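Local coordinates for protein pectate lyase (Erwinia chrysanthemi, PDB 1RU4) that catalyses the eliminative cleavage of pectate, the de-esterified galacturonan of plant cell walls, and is built as a parallel beta-helix, at residues M36-A41 with E49-K54; Y58-T63 with N68-N73; F110-T113 with Y118-G121; Q253-H258 with S304-Y309; V320-A325 with N330-G335. One frame throughout, in Å; residues are numbered along the deposited sequence.

Contact 1. Residues M36-A41 with E49-K54; sequences MSFSAA and ELILLK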
# COMPACT_ATOMS: atom_id res chain seq x y z
N MET A 36 -30.61 0.99 -3.61
CA MET A 36 -30.55 2.43 -3.78
C MET A 36 -29.22 2.79 -4.44
O MET A 36 -28.34 1.94 -4.57
CB MET A 36 -30.71 3.14 -2.43
CG MET A 36 -29.58 2.91 -1.44
SD MET A 36 -30.07 3.19 0.28
CE MET A 36 -30.41 4.92 0.28
N SER A 37 -29.09 4.04 -4.89
CA SER A 37 -27.85 4.49 -5.51
C SER A 37 -26.78 4.74 -4.45
O SER A 37 -27.09 4.90 -3.27
CB SER A 37 -28.08 5.76 -6.32
OG SER A 37 -28.44 6.85 -5.48
N PHE A 38 -25.52 4.78 -4.88
CA PHE A 38 -24.42 5.04 -3.96
C PHE A 38 -24.57 6.41 -3.32
O PHE A 38 -24.37 6.56 -2.11
CB PHE A 38 -23.07 4.94 -4.67
CG PHE A 38 -21.88 5.07 -3.74
CD1 PHE A 38 -21.63 4.09 -2.78
CD2 PHE A 38 -21.04 6.17 -3.82
CE1 PHE A 38 -20.55 4.21 -1.91
CE2 PHE A 38 -19.95 6.30 -2.95
CZ PHE A 38 -19.71 5.32 -2.00
N SER A 39 -24.96 7.41 -4.12
CA SER A 39 -25.15 8.77 -3.62
C SER A 39 -26.26 8.86 -2.57
O SER A 39 -26.12 9.57 -1.57
CB SER A 39 -25.42 9.74 -4.77
OG SER A 39 -26.57 9.37 -5.50
N ALA A 40 -27.35 8.13 -2.79
CA ALA A 40 -28.47 8.12 -1.84
C ALA A 40 -28.04 7.51 -0.51
O ALA A 40 -28.38 8.03 0.56
CB ALA A 40 -29.65 7.35 -2.42
N ALA A 41 -27.27 6.42 -0.58
CA ALA A 41 -26.77 5.76 0.62
C ALA A 41 -25.82 6.67 1.39
O ALA A 41 -25.87 6.75 2.62
CB ALA A 41 -26.09 4.46 0.26
N GLU A 49 -23.14 2.48 10.80
CA GLU A 49 -23.96 1.85 9.77
C GLU A 49 -23.12 1.45 8.56
O GLU A 49 -21.96 1.84 8.44
CB GLU A 49 -25.12 2.77 9.38
CG GLU A 49 -26.02 3.12 10.56
CD GLU A 49 -27.18 4.02 10.21
OE1 GLU A 49 -28.15 4.06 11.00
OE2 GLU A 49 -27.14 4.70 9.17
N LEU A 50 -23.72 0.67 7.66
CA LEU A 50 -23.00 0.09 6.54
C LEU A 50 -23.64 0.29 5.17
O LEU A 50 -24.81 -0.02 4.96
CB LEU A 50 -22.79 -1.41 6.78
CG LEU A 50 -22.42 -2.35 5.63
CD1 LEU A 50 -21.01 -2.07 5.12
CD2 LEU A 50 -22.53 -3.79 6.11
N ILE A 51 -22.85 0.81 4.23
CA ILE A 51 -23.26 0.89 2.84
C ILE A 51 -22.75 -0.41 2.20
O ILE A 51 -21.55 -0.58 1.99
CB ILE A 51 -22.63 2.11 2.12
CG1 ILE A 51 -23.11 3.41 2.79
CG2 ILE A 51 -23.01 2.11 0.64
CD1 ILE A 51 -22.54 4.67 2.16
N LEU A 52 -23.67 -1.34 1.99
CA LEU A 52 -23.32 -2.65 1.44
C LEU A 52 -23.46 -2.66 -0.08
O LEU A 52 -24.57 -2.53 -0.62
CB LEU A 52 -24.18 -3.74 2.06
CG LEU A 52 -23.78 -5.18 1.77
CD1 LEU A 52 -22.41 -5.47 2.38
CD2 LEU A 52 -24.82 -6.13 2.34
N LEU A 53 -22.33 -2.81 -0.76
CA LEU A 53 -22.28 -2.77 -2.21
C LEU A 53 -22.40 -4.14 -2.87
O LEU A 53 -21.67 -5.07 -2.52
CB LEU A 53 -20.96 -2.13 -2.66
CG LEU A 53 -20.63 -0.75 -2.07
CD1 LEU A 53 -19.16 -0.42 -2.30
CD2 LEU A 53 -21.52 0.31 -2.69
N LYS A 54 -23.31 -4.26 -3.82
CA LYS A 54 -23.41 -5.48 -4.61
C LYS A 54 -22.11 -5.56 -5.42
O LYS A 54 -21.67 -4.55 -5.99
CB LYS A 54 -24.60 -5.41 -5.56
CG LYS A 54 -24.78 -6.63 -6.45
CD LYS A 54 -25.87 -6.39 -7.48
CE LYS A 54 -25.98 -7.56 -8.45
NZ LYS A 54 -26.99 -7.29 -9.51

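Contact 2. Residues Y58-T63 with N68-N73; sequences YTIPYT and NTITFN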
# COMPACT_ATOMS: atom_id res chain seq x y z
N TYR A 58 -19.02 0.18 -10.52
CA TYR A 58 -19.76 1.42 -10.34
C TYR A 58 -19.07 2.48 -11.19
O TYR A 58 -17.96 2.91 -10.88
CB TYR A 58 -19.75 1.80 -8.85
CG TYR A 58 -20.49 0.79 -7.99
CD1 TYR A 58 -19.93 -0.45 -7.69
CD2 TYR A 58 -21.77 1.07 -7.53
CE1 TYR A 58 -20.64 -1.40 -6.96
CE2 TYR A 58 -22.49 0.13 -6.80
CZ TYR A 58 -21.92 -1.10 -6.52
OH TYR A 58 -22.65 -2.04 -5.82
N THR A 59 -19.71 2.86 -12.29
CA THR A 59 -19.11 3.77 -13.25
C THR A 59 -19.51 5.23 -13.08
O THR A 59 -20.69 5.58 -13.17
CB THR A 59 -19.42 3.32 -14.69
OG1 THR A 59 -19.01 1.96 -14.87
CG2 THR A 59 -18.70 4.19 -15.71
N ILE A 60 -18.52 6.08 -12.81
CA ILE A 60 -18.74 7.52 -12.72
C ILE A 60 -18.41 8.12 -14.08
O ILE A 60 -17.29 7.97 -14.58
CB ILE A 60 -17.83 8.18 -11.64
CG1 ILE A 60 -18.08 7.57 -10.25
CG2 ILE A 60 -18.08 9.68 -11.58
CD1 ILE A 60 -17.32 6.27 -10.00
N PRO A 61 -19.38 8.80 -14.72
CA PRO A 61 -19.18 9.41 -16.03
C PRO A 61 -18.02 10.40 -16.09
O PRO A 61 -17.77 11.14 -15.13
CB PRO A 61 -20.51 10.11 -16.29
CG PRO A 61 -21.49 9.25 -15.57
CD PRO A 61 -20.77 8.98 -14.27
N TYR A 62 -17.33 10.41 -17.22
CA TYR A 62 -16.23 11.33 -17.47
C TYR A 62 -16.67 12.44 -18.42
O TYR A 62 -17.41 12.19 -19.37
CB TYR A 62 -15.04 10.57 -18.07
CG TYR A 62 -14.11 11.40 -18.93
CD1 TYR A 62 -13.11 12.19 -18.35
CD2 TYR A 62 -14.23 11.41 -20.32
CE1 TYR A 62 -12.25 12.96 -19.14
CE2 TYR A 62 -13.38 12.17 -21.11
CZ TYR A 62 -12.39 12.94 -20.52
OH TYR A 62 -11.54 13.68 -21.30
N THR A 63 -16.22 13.66 -18.14
CA THR A 63 -16.46 14.81 -19.01
C THR A 63 -15.13 15.53 -19.15
O THR A 63 -14.51 15.91 -18.16
CB THR A 63 -17.50 15.77 -18.41
OG1 THR A 63 -18.74 15.08 -18.20
CG2 THR A 63 -17.75 16.95 -19.35
N ASN A 68 -14.51 14.57 -11.46
CA ASN A 68 -15.71 13.79 -11.11
C ASN A 68 -15.56 13.06 -9.77
O ASN A 68 -16.21 12.05 -9.52
CB ASN A 68 -16.07 12.82 -12.24
CG ASN A 68 -14.96 11.82 -12.54
OD1 ASN A 68 -13.90 11.85 -11.93
ND2 ASN A 68 -15.22 10.92 -13.49
N THR A 69 -14.73 13.64 -8.91
CA THR A 69 -14.41 13.15 -7.57
C THR A 69 -15.63 12.90 -6.69
O THR A 69 -16.61 13.64 -6.75
CB THR A 69 -13.52 14.19 -6.84
OG1 THR A 69 -12.36 14.46 -7.63
CG2 THR A 69 -13.10 13.70 -5.46
N ILE A 70 -15.57 11.84 -5.88
CA ILE A 70 -16.57 11.60 -4.85
C ILE A 70 -15.92 12.01 -3.53
O ILE A 70 -14.87 11.48 -3.16
CB ILE A 70 -17.00 10.12 -4.77
CG1 ILE A 70 -17.67 9.70 -6.08
CG2 ILE A 70 -17.97 9.92 -3.60
CD1 ILE A 70 -18.07 8.23 -6.12
N THR A 71 -16.53 12.96 -2.84
CA THR A 71 -16.00 13.45 -1.57
C THR A 71 -16.66 12.77 -0.37
O THR A 71 -17.88 12.70 -0.27
CB THR A 71 -16.16 14.98 -1.43
OG1 THR A 71 -15.40 15.64 -2.45
CG2 THR A 71 -15.69 15.46 -0.06
N PHE A 72 -15.82 12.26 0.53
CA PHE A 72 -16.28 11.64 1.77
C PHE A 72 -15.99 12.61 2.91
O PHE A 72 -14.92 12.56 3.53
CB PHE A 72 -15.54 10.31 1.99
CG PHE A 72 -15.83 9.27 0.94
CD1 PHE A 72 -15.26 9.37 -0.33
CD2 PHE A 72 -16.69 8.21 1.20
CE1 PHE A 72 -15.54 8.42 -1.31
CE2 PHE A 72 -16.98 7.26 0.23
CZ PHE A 72 -16.40 7.37 -1.03
N ASN A 73 -16.93 13.52 3.16
CA ASN A 73 -16.73 14.55 4.18
C ASN A 73 -17.43 14.27 5.51
O ASN A 73 -17.09 14.87 6.53
CB ASN A 73 -17.14 15.93 3.65
CG ASN A 73 -18.62 16.02 3.35
OD1 ASN A 73 -19.18 15.17 2.65
ND2 ASN A 73 -19.27 17.04 3.90

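Contact 3. Residues F110-T113 with Y118-G121; sequences FYVT and YFKG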
# COMPACT_ATOMS: atom_id res chain seq x y z
N PHE A 110 -11.53 9.01 -4.73
CA PHE A 110 -12.11 9.20 -3.40
C PHE A 110 -11.34 10.31 -2.68
O PHE A 110 -10.14 10.19 -2.46
CB PHE A 110 -12.00 7.92 -2.56
CG PHE A 110 -12.95 6.82 -2.98
CD1 PHE A 110 -13.78 6.95 -4.08
CD2 PHE A 110 -12.99 5.64 -2.24
CE1 PHE A 110 -14.65 5.91 -4.44
CE2 PHE A 110 -13.85 4.60 -2.59
CZ PHE A 110 -14.68 4.73 -3.70
N TYR A 111 -12.03 11.39 -2.31
CA TYR A 111 -11.42 12.47 -1.54
C TYR A 111 -11.96 12.34 -0.12
O TYR A 111 -13.11 12.68 0.15
CB TYR A 111 -11.79 13.83 -2.15
CG TYR A 111 -11.14 15.04 -1.50
CD1 TYR A 111 -11.79 16.28 -1.52
CD2 TYR A 111 -9.88 14.97 -0.91
CE1 TYR A 111 -11.20 17.41 -0.97
CE2 TYR A 111 -9.28 16.11 -0.35
CZ TYR A 111 -9.95 17.32 -0.38
OH TYR A 111 -9.38 18.45 0.16
N VAL A 112 -11.14 11.78 0.77
CA VAL A 112 -11.57 11.51 2.14
C VAL A 112 -11.13 12.61 3.11
O VAL A 112 -9.98 12.64 3.54
CB VAL A 112 -11.05 10.13 2.63
CG1 VAL A 112 -11.61 9.80 4.01
CG2 VAL A 112 -11.43 9.04 1.63
N THR A 113 -12.05 13.51 3.43
CA THR A 113 -11.77 14.62 4.34
C THR A 113 -12.31 14.35 5.74
O THR A 113 -11.86 14.96 6.71
CB THR A 113 -12.37 15.94 3.82
OG1 THR A 113 -13.80 15.85 3.80
CG2 THR A 113 -11.87 16.24 2.42
N TYR A 118 -14.50 3.24 7.12
CA TYR A 118 -13.94 1.89 7.06
C TYR A 118 -14.34 1.24 5.73
O TYR A 118 -15.47 0.80 5.57
CB TYR A 118 -14.41 1.04 8.25
CG TYR A 118 -13.51 -0.14 8.54
CD1 TYR A 118 -12.77 -0.20 9.72
CD2 TYR A 118 -13.37 -1.18 7.61
CE1 TYR A 118 -11.89 -1.26 9.96
CE2 TYR A 118 -12.50 -2.24 7.85
CZ TYR A 118 -11.76 -2.27 9.03
OH TYR A 118 -10.87 -3.30 9.25
N PHE A 119 -13.40 1.22 4.79
CA PHE A 119 -13.62 0.64 3.46
C PHE A 119 -13.11 -0.79 3.41
O PHE A 119 -12.03 -1.09 3.92
CB PHE A 119 -12.88 1.45 2.40
CG PHE A 119 -13.36 2.87 2.25
CD1 PHE A 119 -12.80 3.89 3.00
CD2 PHE A 119 -14.34 3.19 1.31
CE1 PHE A 119 -13.21 5.21 2.84
CE2 PHE A 119 -14.76 4.51 1.14
CZ PHE A 119 -14.19 5.52 1.90
N LYS A 120 -13.87 -1.68 2.76
CA LYS A 120 -13.45 -3.07 2.61
C LYS A 120 -13.92 -3.66 1.29
O LYS A 120 -15.10 -3.60 0.95
CB LYS A 120 -13.95 -3.92 3.79
CG LYS A 120 -13.39 -5.34 3.80
CD LYS A 120 -13.78 -6.09 5.06
CE LYS A 120 -13.16 -7.48 5.08
NZ LYS A 120 -13.48 -8.24 6.33
N GLY A 121 -12.98 -4.21 0.52
CA GLY A 121 -13.31 -4.84 -0.75
C GLY A 121 -13.67 -3.90 -1.88
O GLY A 121 -14.37 -4.28 -2.82

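Contact 4. Residues Q253-H258 with S304-Y309; sequences QAVGNH and SGQKHY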
# COMPACT_ATOMS: atom_id res chain seq x y z
N GLN A 253 15.60 15.89 3.00
CA GLN A 253 16.30 16.06 4.27
C GLN A 253 15.38 16.21 5.49
O GLN A 253 15.78 16.75 6.52
CB GLN A 253 17.30 17.22 4.19
CG GLN A 253 18.45 16.96 3.22
CD GLN A 253 19.42 18.13 3.12
OE1 GLN A 253 19.15 19.11 2.43
NE2 GLN A 253 20.55 18.01 3.80
N ALA A 254 14.14 15.74 5.36
CA ALA A 254 13.23 15.69 6.49
C ALA A 254 13.70 14.56 7.41
O ALA A 254 14.22 13.55 6.93
CB ALA A 254 11.80 15.43 6.02
N VAL A 255 13.55 14.75 8.71
CA VAL A 255 13.95 13.73 9.68
C VAL A 255 12.77 12.79 9.95
O VAL A 255 11.88 13.12 10.73
CB VAL A 255 14.46 14.37 11.00
CG1 VAL A 255 14.88 13.29 11.99
CG2 VAL A 255 15.63 15.30 10.71
N GLY A 256 12.76 11.65 9.28
CA GLY A 256 11.66 10.70 9.43
C GLY A 256 12.12 9.36 9.94
O GLY A 256 12.70 8.56 9.20
N ASN A 257 11.87 9.09 11.22
CA ASN A 257 12.30 7.85 11.85
C ASN A 257 11.31 6.72 11.59
O ASN A 257 10.63 6.24 12.50
CB ASN A 257 12.49 8.07 13.36
CG ASN A 257 13.57 9.09 13.66
OD1 ASN A 257 14.70 8.98 13.18
ND2 ASN A 257 13.22 10.09 14.45
N HIS A 258 11.24 6.30 10.34
CA HIS A 258 10.31 5.26 9.91
C HIS A 258 10.74 3.86 10.31
O HIS A 258 11.90 3.63 10.67
CB HIS A 258 10.12 5.35 8.40
CG HIS A 258 9.73 6.72 7.93
ND1 HIS A 258 10.44 7.42 6.98
CD2 HIS A 258 8.72 7.53 8.33
CE1 HIS A 258 9.89 8.61 6.82
NE2 HIS A 258 8.85 8.70 7.62
N SER A 304 23.44 14.94 12.41
CA SER A 304 24.18 14.46 13.58
C SER A 304 23.18 14.06 14.66
O SER A 304 22.22 14.78 14.93
CB SER A 304 25.13 15.54 14.10
OG SER A 304 26.01 15.01 15.08
N GLY A 305 23.41 12.89 15.25
CA GLY A 305 22.50 12.37 16.26
C GLY A 305 21.58 11.30 15.72
O GLY A 305 20.89 10.61 16.48
N GLN A 306 21.56 11.16 14.39
CA GLN A 306 20.72 10.16 13.73
C GLN A 306 21.55 8.97 13.27
O GLN A 306 22.70 9.13 12.84
CB GLN A 306 20.00 10.78 12.53
CG GLN A 306 19.05 11.93 12.87
CD GLN A 306 17.84 11.49 13.67
OE1 GLN A 306 17.21 10.48 13.38
NE2 GLN A 306 17.49 12.28 14.69
N LYS A 307 20.95 7.79 13.32
CA LYS A 307 21.62 6.56 12.92
C LYS A 307 20.58 5.52 12.54
O LYS A 307 19.63 5.28 13.29
CB LYS A 307 22.49 6.04 14.08
CG LYS A 307 23.46 4.95 13.70
CD LYS A 307 24.31 4.56 14.91
CE LYS A 307 25.43 3.61 14.52
NZ LYS A 307 26.23 3.17 15.69
N HIS A 308 20.74 4.91 11.37
CA HIS A 308 19.83 3.85 10.94
C HIS A 308 20.05 2.62 11.80
O HIS A 308 21.11 2.46 12.41
CB HIS A 308 20.06 3.50 9.47
CG HIS A 308 19.92 4.67 8.55
ND1 HIS A 308 20.95 5.12 7.75
CD2 HIS A 308 18.87 5.49 8.31
CE1 HIS A 308 20.54 6.18 7.07
NE2 HIS A 308 19.28 6.42 7.39
N TYR A 309 19.05 1.75 11.86
CA TYR A 309 19.15 0.51 12.62
C TYR A 309 18.75 -0.66 11.72
O TYR A 309 17.58 -0.80 11.35
CB TYR A 309 18.26 0.57 13.86
CG TYR A 309 18.43 -0.59 14.81
CD1 TYR A 309 19.48 -0.60 15.73
CD2 TYR A 309 17.54 -1.66 14.80
CE1 TYR A 309 19.63 -1.66 16.62
CE2 TYR A 309 17.69 -2.72 15.69
CZ TYR A 309 18.74 -2.71 16.60
OH TYR A 309 18.89 -3.75 17.48

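Contact 5. Residues V320-A325 with N330-G335; sequences VTVSNA and NSWDTG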
# COMPACT_ATOMS: atom_id res chain seq x y z
N VAL A 320 24.49 -3.49 -2.00
CA VAL A 320 24.01 -2.88 -0.76
C VAL A 320 24.99 -1.82 -0.28
O VAL A 320 26.19 -2.05 -0.23
CB VAL A 320 23.89 -3.92 0.38
CG1 VAL A 320 23.38 -3.25 1.65
CG2 VAL A 320 22.97 -5.02 -0.03
N THR A 321 24.46 -0.66 0.07
CA THR A 321 25.26 0.40 0.67
C THR A 321 24.46 0.95 1.84
O THR A 321 23.44 1.62 1.66
CB THR A 321 25.55 1.54 -0.33
OG1 THR A 321 26.24 1.02 -1.47
CG2 THR A 321 26.42 2.62 0.32
N VAL A 322 24.90 0.60 3.05
CA VAL A 322 24.23 1.05 4.26
C VAL A 322 25.22 1.75 5.19
O VAL A 322 25.93 1.12 5.98
CB VAL A 322 23.54 -0.13 4.99
CG1 VAL A 322 22.92 0.33 6.31
CG2 VAL A 322 22.45 -0.72 4.10
N SER A 323 25.27 3.07 5.05
CA SER A 323 26.15 3.92 5.85
C SER A 323 25.37 4.63 6.95
O SER A 323 24.14 4.60 6.96
CB SER A 323 26.85 4.94 4.94
OG SER A 323 27.64 4.28 3.96
N ASN A 324 26.09 5.26 7.88
CA ASN A 324 25.48 5.97 9.01
C ASN A 324 24.49 5.06 9.73
O ASN A 324 23.37 5.47 10.06
CB ASN A 324 24.75 7.23 8.53
CG ASN A 324 25.64 8.16 7.74
OD1 ASN A 324 26.64 8.67 8.25
ND2 ASN A 324 25.30 8.38 6.47
N ALA A 325 24.91 3.83 10.01
CA ALA A 325 23.99 2.86 10.59
C ALA A 325 24.57 1.92 11.64
O ALA A 325 25.78 1.66 11.67
CB ALA A 325 23.36 2.03 9.48
N ASN A 330 23.01 -9.02 9.16
CA ASN A 330 22.45 -8.92 7.82
C ASN A 330 23.29 -9.82 6.90
O ASN A 330 24.42 -10.17 7.24
CB ASN A 330 22.51 -7.47 7.32
CG ASN A 330 21.81 -6.50 8.25
OD1 ASN A 330 20.60 -6.55 8.42
ND2 ASN A 330 22.59 -5.61 8.87
N SER A 331 22.73 -10.20 5.75
CA SER A 331 23.45 -11.09 4.85
C SER A 331 24.73 -10.48 4.29
O SER A 331 25.61 -11.20 3.83
CB SER A 331 22.53 -11.56 3.71
OG SER A 331 22.22 -10.50 2.81
N TRP A 332 24.84 -9.15 4.37
CA TRP A 332 26.01 -8.43 3.87
C TRP A 332 27.02 -8.03 4.95
O TRP A 332 27.97 -7.30 4.67
CB TRP A 332 25.59 -7.20 3.06
CG TRP A 332 24.89 -6.14 3.86
CD1 TRP A 332 25.47 -5.13 4.57
CD2 TRP A 332 23.48 -5.98 4.02
NE1 TRP A 332 24.51 -4.34 5.16
CE2 TRP A 332 23.28 -4.84 4.84
CE3 TRP A 332 22.36 -6.68 3.55
CZ2 TRP A 332 22.00 -4.40 5.20
CZ3 TRP A 332 21.09 -6.24 3.91
CH2 TRP A 332 20.92 -5.10 4.72
N ASP A 333 26.79 -8.45 6.19
CA ASP A 333 27.78 -8.22 7.23
C ASP A 333 28.06 -9.45 8.10
O ASP A 333 28.73 -10.37 7.65
CB ASP A 333 27.50 -6.94 8.06
CG ASP A 333 26.06 -6.82 8.53
OD1 ASP A 333 25.47 -5.73 8.34
OD2 ASP A 333 25.53 -7.77 9.13
N THR A 334 27.52 -9.49 9.32
CA THR A 334 27.81 -10.59 10.23
C THR A 334 26.82 -11.76 10.17
O THR A 334 27.04 -12.79 10.81
CB THR A 334 27.94 -10.11 11.69
OG1 THR A 334 26.69 -9.56 12.13
CG2 THR A 334 29.02 -9.03 11.79
N GLY A 335 25.73 -11.58 9.44
CA GLY A 335 24.78 -12.67 9.26
C GLY A 335 25.29 -13.63 8.19
O GLY A 335 26.28 -13.34 7.53
O HOH W 1 26.05 -1.97 6.16

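Contact 1. Residues M36-A41 with E49-K54
The short helix 38-44 lies against strand 50-53 at the N-terminal end of the beta-helix, with F38 and A41 on its inner side meeting I51 and L53. The methyl of A41 points at I51: its CB is 3.9 Å from I51 CG2, and I51 CD1 reaches along the same residue to its carbonyl. I51 thus offers both branches to the helix, and its CG2 goes on to F38, lying 4.1 Å from F38 CE1. The position is consistent with the helix that caps the N-terminal end of the beta-helix in other pectate lyases, and here the strand beneath it belongs to a parallel sheet, paired with strands 16-19 and 82-86. The ring of F38 swings out over that sheet because CG stands opposite the backbone N (chi1 -175°). Its CD1 corner then meets L53 CD2 at 3.8 Å, approached obliquely, while its other neighbours include V84 and F94, the latter ring edge-to-face. No hydrogen bond crosses between the two segments. At the start of the helix, S37 occupies the N-cap position, and its OG shares a hydrogen bond of 3.1 Å with S39 OG.

Contact 2. Residues Y58-T63 with N68-N73
N68 and P61 are joined by the one hydrogen bond that crosses this contact. N68 ND2 donates to P61 O at 3.0 Å, and the bond is nearly straight, with an angle of 171° at the hydrogen. The acceptor lies in the plane of the N68 amide, but the reverse does not hold: ND2 stands above the P61 carbonyl plane, tilted 50° out of it, so it does not follow a lone pair. The same nitrogen also donates to F96 O, and the amide group therefore ties the chain around P61 to the backbone of the following coil. N68 can deliver its amide there because CG sits between the backbone N and the carbonyl carbon (chi1 60°).

In fold terms, the chain is here turning a corner of the beta-helix, leaving strand 56-59 of one parallel sheet and entering strand 70-72, an outermost strand of another. S97, from the neighbouring coil, bonds through its OG to I60 O.

Van der Waals packing centres on I60, whose two branches do different work. Its CG2 methyl lies against N68, 3.7 Å from the N68 carbonyl O and just as close to N68 ND2, so it covers one face of the side-chain amide. Through its other branch, I60 CG1 meets I70 CD1 at 4.2 Å. I70 CD1 has a further neighbour in the F38 ring of helix 38-44. The ring of Y62 packs edge-to-face with F98.

Contact 3. Residues F110-T113 with Y118-G121
F119 reaches across the interior of the beta-helix toward F110 and V112, which face it from the other wall. The backbones are well apart, with 11.1 Å between F110 CA and F119 CA, so the contact is made by side chains. From CB, CG is placed beside the backbone N and away from the carbonyl carbon (chi1 -64°), carrying the ring inward. Along one side of the ring, CD2 comes first, 4.2 Å from F110 CE2. The next atom, F119 CE2, makes the closest approach at 3.8 Å from F110 CE2, and it also lies 4.0 Å from F110 CD2. On the other side F119 CE1 meets the CG2 methyl of V112 at 4.4 Å, so the far part of the ring has one aromatic and one aliphatic neighbour from segment 110-113.

The two phenyl rings point past each other in opposite directions. Their centroids are 5.6 Å apart and their planes are inclined at 31°, so the rings meet obliquely.

Strands 117-120 and 110-112 belong to different parallel sheets of the beta-helix. Rows of similar side chains repeated from coil to coil are characteristic of this fold: F119 meets F141 of the next coil with nearly parallel planes, and F110 meets F72 of the preceding one. Across the interior, F72 also meets F119 edge-to-face, as F94 does F110. With no polar atom among the touching groups, the two walls are held here by dispersion and by the exclusion of water.

Contact 4. Residues Q253-H258 with S304-Y309
Two successive bends bring the amide of Q306 up to V255 and N257: CG is turned away from the carbonyl carbon (chi1 -61°), and the chain folds again at the next bond (chi2 -67°). V255 answers with CG1 placed opposite its backbone N, so that this methyl faces the Q306 amide.

The contact links loops that precede equivalent strands of the right-handed beta-helix. Strand 259-261 pairs with 283-285, which pairs with 308-316, so the two segments lie two coils apart. The spacing fits: V255 CA is 8.7 Å from Q306 CA, about twice the rise of one parallel coil. The intermediate coil takes part too, since Q306 OE1 accepts a hydrogen bond from G281 N. The Q306 amide thus bridges the gap between coils that do not touch through their backbones here.

Against V255 the contact is one of packing. The CG1 methyl lies 3.9 Å from Q306 CD and is equally near both the oxygen and the nitrogen of the amide, so the methyl sits over one face of the group. Beside the oxygen end of the Q306 amide, near its plane, is N257, whose side chain crosses that of Q306 at about a right angle, although the two amide planes are only 21° apart. The orientation of the N257 amide in the model is doubtful, so which of its end atoms approaches Q306 OE1 remains uncertain. Its backbone is clearer: N257 is the centre of an inverse gamma turn, in which H258 N makes a weak 2.9 Å hydrogen bond to G256 O.

Contact 5. Residues V320-A325 with N330-G335
D333 OD2 is gripped by two backbone amides, N330 N at 2.8 Å and T334 N on its anti lone pair, within the loop that presents W332 to V320 and V322. This loop follows strand 325-328 at the C-terminal end of the beta-helix, and it packs on strand 320-322, an outermost strand of its five-stranded parallel sheet. The other carboxylate oxygen is engaged too: N330 ND2 donates to D333 OD1 at 2.9 Å along an almost straight line (176°), in the amide plane and on the syn lone pair. Together these bonds fix D333 across the type I turn from N330 to D333. N330 O accepts from D333 N and G335 N, which arrive from opposite faces of its plane.

The turn sets W332 as a flat plate between two aliphatic groups. V320 CG1 makes a CH-pi contact over the five-membered ring, 3.6 Å from its centroid and 14° off the normal, while N330 CB covers the opposite face. V322 comes in farther along the indole, its CG2 being 3.9 Å from W332 CZ2. Y296 and F310 also pack on W332 from neighbouring strands.

At the indole edge, a water lies in the ring plane. It accepts a hydrogen bond from W332 NE1 at 3.0 Å and donates one to V322 O at 3.1 Å.

Along the chain the five contacts come in series, with none nesting or crossing. Contact 1 closes the link from helix 38-44 to strand 50-53; contact 2 then closes the corner between strands 56-59 and 70-72, and F38 touches both I70 and F72 there. Contact 3 spans the interior one coil later, its strand 110-112 lying beside 70-72 with backbone bonds between F72 and Y111. Contact 4 closes a far longer loop, bringing together segments two coils apart, and contact 5 closes the short loop from strand 320-322 through 325-328. The backbone N of H308 bonds to N324 O, joining these two. Contacts 1 and 5 lie toward opposite ends, their centres about 51 Å apart.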